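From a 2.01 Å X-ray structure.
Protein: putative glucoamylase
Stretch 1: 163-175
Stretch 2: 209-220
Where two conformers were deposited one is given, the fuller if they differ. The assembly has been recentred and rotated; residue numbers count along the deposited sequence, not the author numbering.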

# COMPACT_ATOMS: atom_id res chain seq x y z
N GLU A 163 15.75 6.14 -11.08
CA GLU A 163 16.08 7.55 -11.40
C GLU A 163 14.99 8.54 -10.97
O GLU A 163 14.32 9.17 -11.80
N TRP A 164 14.81 8.68 -9.66
CA TRP A 164 13.73 9.54 -9.13
C TRP A 164 13.75 10.95 -9.75
O TRP A 164 12.71 11.47 -10.19
N ASN A 165 14.93 11.55 -9.80
CA ASN A 165 14.99 12.95 -10.20
C ASN A 165 14.65 13.18 -11.67
O ASN A 165 14.23 14.29 -12.01
N PHE A 166 14.80 12.15 -12.52
CA PHE A 166 14.33 12.25 -13.91
C PHE A 166 12.85 12.66 -13.97
O PHE A 166 12.46 13.39 -14.87
N PHE A 167 12.05 12.18 -13.00
CA PHE A 167 10.62 12.38 -13.01
C PHE A 167 10.17 13.74 -12.52
O PHE A 167 8.94 14.02 -12.46
N THR A 168 11.13 14.60 -12.17
CA THR A 168 10.83 15.97 -11.91
C THR A 168 10.75 16.86 -13.18
O THR A 168 10.28 18.02 -13.09
N GLN A 169 11.23 16.37 -14.33
CA GLN A 169 11.47 17.24 -15.51
C GLN A 169 12.25 18.52 -15.16
O GLN A 169 12.07 19.53 -15.79
N GLY A 170 13.10 18.48 -14.14
CA GLY A 170 13.86 19.66 -13.72
C GLY A 170 13.00 20.71 -13.00
O GLY A 170 13.47 21.81 -12.78
N GLN A 171 11.76 20.36 -12.61
CA GLN A 171 10.86 21.27 -11.91
C GLN A 171 10.81 20.91 -10.40
O GLN A 171 11.38 19.88 -9.98
N ASP A 172 10.07 21.71 -9.63
CA ASP A 172 9.86 21.50 -8.21
C ASP A 172 8.58 20.68 -7.91
O ASP A 172 7.75 21.08 -7.09
N VAL A 173 8.46 19.50 -8.51
CA VAL A 173 7.35 18.59 -8.28
C VAL A 173 7.77 17.30 -8.99
O VAL A 173 8.70 17.29 -9.82
N MSE A 174 7.11 16.21 -8.67
CA MSE A 174 7.36 14.91 -9.33
C MSE A 174 6.13 14.51 -10.12
O MSE A 174 5.01 14.87 -9.74
N TYR A 175 6.37 13.85 -11.26
CA TYR A 175 5.36 13.39 -12.18
C TYR A 175 5.21 11.88 -12.02
O TYR A 175 6.20 11.16 -11.80
N TYR A 209 20.18 9.37 -7.60
CA TYR A 209 19.35 10.30 -8.38
C TYR A 209 18.34 11.02 -7.46
O TYR A 209 17.14 10.95 -7.67
N PRO A 210 18.83 11.67 -6.41
CA PRO A 210 17.91 12.30 -5.43
C PRO A 210 17.25 13.57 -5.95
O PRO A 210 17.79 14.25 -6.85
N ILE A 211 16.09 13.87 -5.40
CA ILE A 211 15.39 15.15 -5.62
C ILE A 211 15.91 16.24 -4.70
O ILE A 211 16.42 15.99 -3.62
N ALA A 212 15.81 17.49 -5.17
CA ALA A 212 16.05 18.65 -4.32
C ALA A 212 14.93 18.74 -3.25
O ALA A 212 13.81 18.27 -3.45
N GLU A 213 15.23 19.34 -2.11
CA GLU A 213 14.24 19.51 -1.04
C GLU A 213 13.05 20.31 -1.50
O GLU A 213 11.92 20.03 -1.09
N SER A 214 13.31 21.31 -2.33
CA SER A 214 12.25 22.18 -2.83
C SER A 214 11.18 21.40 -3.66
O SER A 214 10.02 21.85 -3.78
N VAL A 215 11.54 20.24 -4.20
CA VAL A 215 10.61 19.37 -4.91
C VAL A 215 9.52 18.90 -3.93
O VAL A 215 8.33 18.86 -4.29
N TYR A 216 9.92 18.56 -2.71
CA TYR A 216 8.96 18.17 -1.68
C TYR A 216 8.14 19.38 -1.21
O TYR A 216 6.91 19.36 -1.22
N HIS A 217 8.82 20.44 -0.78
CA HIS A 217 8.13 21.57 -0.15
C HIS A 217 7.22 22.37 -1.10
O HIS A 217 6.15 22.80 -0.69
N LYS A 218 7.62 22.53 -2.36
CA LYS A 218 6.78 23.23 -3.36
C LYS A 218 5.86 22.35 -4.18
O LYS A 218 4.82 22.78 -4.61
N GLY A 219 6.25 21.11 -4.43
CA GLY A 219 5.44 20.23 -5.23
C GLY A 219 4.45 19.41 -4.42
O GLY A 219 3.24 19.53 -4.58
N TRP A 220 4.94 18.53 -3.55
CA TRP A 220 4.06 17.73 -2.74
C TRP A 220 3.21 18.59 -1.81
O TRP A 220 2.00 18.38 -1.74

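The most unusual feature of this contact is a place with no side chain at all. Gly219 lies with its CA 4.0 Å from the CA of Val173, and a CB built on it in ideal geometry would point toward the first stretch, 2.5 Å from Asp172 O and 2.6 Å from Val173 CA. Both distances are clashes, so the close approach of the two backbones here depends on the bare glycine. Asp172 O also comes within 3.1 Å of Gly219 N, but the angle is poor and the pair does not count as a hydrogen bond; that NH instead makes a weak bond to Val215 O within the helix, at 3.1 Å. Val173 (chi1 p) directs its CA-to-CB bond away overall, yet its CG2 still reaches 3.8 Å from Gly219 CA.

The strongest polar link lies beside this crossing. Ser214 (chi1 p) donates from OG to Asp172 OD1 at 2.7 Å. Asp172 (chi1 m) leaves the backbone sideways and is the residue of the first stretch most covered by the second, at 97 Å². Its other carboxylate oxygen, OD2, lies 3.7 Å from Lys218 CD, which is contact with the aliphatic part of the lysine; the lysine NZ is farther off, and no salt bridge is assigned.

Val215 (chi1 t) provides the apolar center. Its CG1 packs 3.6 Å from Met174 CG and its CG2 lies 3.6 Å from Gln171 O, while both Val215 CG1 and Val215 CG2 lie 4.0 Å from Thr168 CG2. Met174, a selenomethionine with chi angles m, t and p, starts sideways, but its end comes nearer, placing CE 4.1 Å from Ile211 CG2. Ile211 (p, t) also brings CG2 to 3.9 Å from Thr168 CG2. Thr168 (chi1 p) points toward the second stretch and divides its roles: the methyl enters this apolar cluster, while OG1 donates to Asn165 O at 2.7 Å and accepts from Gly170 N at 3.1 Å, satisfying the hydroxyl within its own stretch.

At the other end, Asn165 (chi1 t) points toward its partners. Its backbone N donates to Tyr209 O at 3.1 Å, a weak bond because the N-H...O angle is 134°. Its CB lies 3.4 Å from Pro210 O, and its OD1 is 3.6 Å from Ile211 CA. OD1 is 4.4 Å from Ala212 N, too far for a direct bond, and one water fills the gap: it donates to Asn165 OD1 at 2.4 Å, a notably short distance, and accepts from Ala212 N at 3.0 Å.

Tyr209 (chi1 m) points toward the first stretch and offers a ring face to Glu163 (m, t). Glu163 CG stands 3.6 Å from the centroid of the Tyr209 ring and only 5° off its normal, which identifies a CH-pi contact over the face. Trp164 (chi1 m) starts toward the second stretch, with CB 3.6 Å from Tyr209 O, but its end leads away; that same oxygen lies at the indole edge, near the ring plane.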

# COMPACT_ATOMS: atom_id res chain seq x y z
CB GLU A 163 16.38 7.72 -12.89
CG GLU A 163 17.59 6.96 -13.41
CD GLU A 163 17.59 6.92 -14.94
OE1 GLU A 163 17.38 8.00 -15.58
OE2 GLU A 163 17.72 5.81 -15.49
CB TRP A 164 13.79 9.61 -7.59
CG TRP A 164 13.78 8.24 -6.99
CD1 TRP A 164 14.85 7.56 -6.52
CD2 TRP A 164 12.65 7.38 -6.84
NE1 TRP A 164 14.47 6.29 -6.12
CE2 TRP A 164 13.12 6.17 -6.29
CE3 TRP A 164 11.28 7.52 -7.14
CZ2 TRP A 164 12.26 5.08 -6.05
CZ3 TRP A 164 10.43 6.45 -6.92
CH2 TRP A 164 10.92 5.22 -6.37
CB ASN A 165 16.31 13.64 -9.86
CG ASN A 165 16.19 15.15 -9.91
OD1 ASN A 165 15.35 15.72 -9.22
ND2 ASN A 165 17.03 15.82 -10.72
CB PHE A 166 14.54 10.90 -14.60
CG PHE A 166 14.02 10.84 -16.01
CD1 PHE A 166 14.72 11.46 -17.06
CD2 PHE A 166 12.80 10.26 -16.28
CE1 PHE A 166 14.24 11.40 -18.35
CE2 PHE A 166 12.30 10.23 -17.57
CZ PHE A 166 13.05 10.77 -18.59
CB PHE A 167 9.90 11.20 -12.30
CG PHE A 167 10.09 9.91 -13.02
CD1 PHE A 167 11.23 9.14 -12.83
CD2 PHE A 167 9.19 9.52 -13.99
CE1 PHE A 167 11.44 7.99 -13.59
CE2 PHE A 167 9.35 8.36 -14.68
CZ PHE A 167 10.49 7.59 -14.48
CB THR A 168 11.83 16.64 -10.95
OG1 THR A 168 13.11 16.76 -11.57
CG2 THR A 168 11.92 15.92 -9.61
CB GLN A 169 10.12 17.68 -16.14
CG GLN A 169 9.18 16.51 -16.49
CD GLN A 169 8.01 16.93 -17.37
OE1 GLN A 169 8.21 17.44 -18.46
NE2 GLN A 169 6.79 16.74 -16.89
CB GLN A 171 9.44 21.10 -12.46
CG GLN A 171 9.32 21.35 -13.95
CD GLN A 171 7.95 21.00 -14.51
OE1 GLN A 171 6.94 20.92 -13.79
NE2 GLN A 171 7.92 20.82 -15.83
CB ASP A 172 9.83 22.85 -7.49
CG ASP A 172 11.22 23.49 -7.40
OD1 ASP A 172 12.18 22.76 -7.15
OD2 ASP A 172 11.31 24.74 -7.55
CB VAL A 173 6.04 19.16 -8.90
CG1 VAL A 173 6.16 19.21 -10.42
CG2 VAL A 173 4.80 18.40 -8.49
CB MSE A 174 7.72 13.79 -8.31
CG MSE A 174 9.00 14.07 -7.55
SE MSE A 174 9.30 12.78 -6.13
CE MSE A 174 10.18 11.42 -7.23
CB TYR A 175 5.72 13.78 -13.65
CG TYR A 175 5.52 15.25 -13.88
CD1 TYR A 175 6.52 16.18 -13.52
CD2 TYR A 175 4.32 15.74 -14.40
CE1 TYR A 175 6.34 17.54 -13.69
CE2 TYR A 175 4.10 17.11 -14.55
CZ TYR A 175 5.11 18.01 -14.21
OH TYR A 175 4.90 19.36 -14.34
CB TYR A 209 18.58 9.50 -9.42
CG TYR A 209 19.46 8.75 -10.37
CD1 TYR A 209 20.05 9.42 -11.47
CD2 TYR A 209 19.74 7.39 -10.19
CE1 TYR A 209 20.89 8.75 -12.36
CE2 TYR A 209 20.58 6.70 -11.07
CZ TYR A 209 21.13 7.38 -12.15
OH TYR A 209 21.97 6.73 -13.02
CB PRO A 210 18.84 12.68 -4.28
CG PRO A 210 20.16 12.93 -4.95
CD PRO A 210 20.23 11.86 -6.06
CB ILE A 211 13.85 14.99 -5.47
CG1 ILE A 211 13.50 14.58 -4.00
CG2 ILE A 211 13.30 13.98 -6.47
CD1 ILE A 211 12.05 14.73 -3.65
CB ALA A 212 16.12 19.94 -5.18
CB GLU A 213 14.89 20.23 0.17
CG GLU A 213 15.95 19.37 0.84
CD GLU A 213 16.85 20.18 1.75
OE1 GLU A 213 16.33 21.15 2.38
OE2 GLU A 213 18.07 19.86 1.82
CB SER A 214 12.88 23.32 -3.64
OG SER A 214 13.48 22.72 -4.81
CB VAL A 215 11.35 18.19 -5.60
CG1 VAL A 215 10.43 17.07 -6.12
CG2 VAL A 215 12.28 18.69 -6.73
CB TYR A 216 9.69 17.56 -0.47
CG TYR A 216 8.82 17.06 0.64
CD1 TYR A 216 7.95 16.02 0.44
CD2 TYR A 216 8.91 17.60 1.91
CE1 TYR A 216 7.19 15.52 1.46
CE2 TYR A 216 8.13 17.13 2.94
CZ TYR A 216 7.27 16.08 2.71
OH TYR A 216 6.49 15.59 3.74
CB HIS A 217 9.14 22.48 0.58
CG HIS A 217 9.82 21.77 1.70
ND1 HIS A 217 9.15 21.37 2.84
CD2 HIS A 217 11.10 21.36 1.85
CE1 HIS A 217 10.01 20.77 3.65
NE2 HIS A 217 11.20 20.75 3.08
CB LYS A 218 7.66 24.02 -4.32
CG LYS A 218 8.41 25.13 -3.64
CD LYS A 218 9.24 25.85 -4.69
CE LYS A 218 9.76 27.19 -4.21
NZ LYS A 218 11.07 26.98 -3.53
CB TRP A 220 4.83 16.69 -1.94
CG TRP A 220 4.06 15.93 -0.96
CD1 TRP A 220 4.07 16.12 0.39
CD2 TRP A 220 3.17 14.82 -1.19
NE1 TRP A 220 3.30 15.20 1.00
CE2 TRP A 220 2.70 14.40 0.06
CE3 TRP A 220 2.71 14.17 -2.33
CZ2 TRP A 220 1.82 13.35 0.22
CZ3 TRP A 220 1.84 13.12 -2.18
CH2 TRP A 220 1.39 12.72 -0.92
O HOH W 1 15.36 17.86 -8.08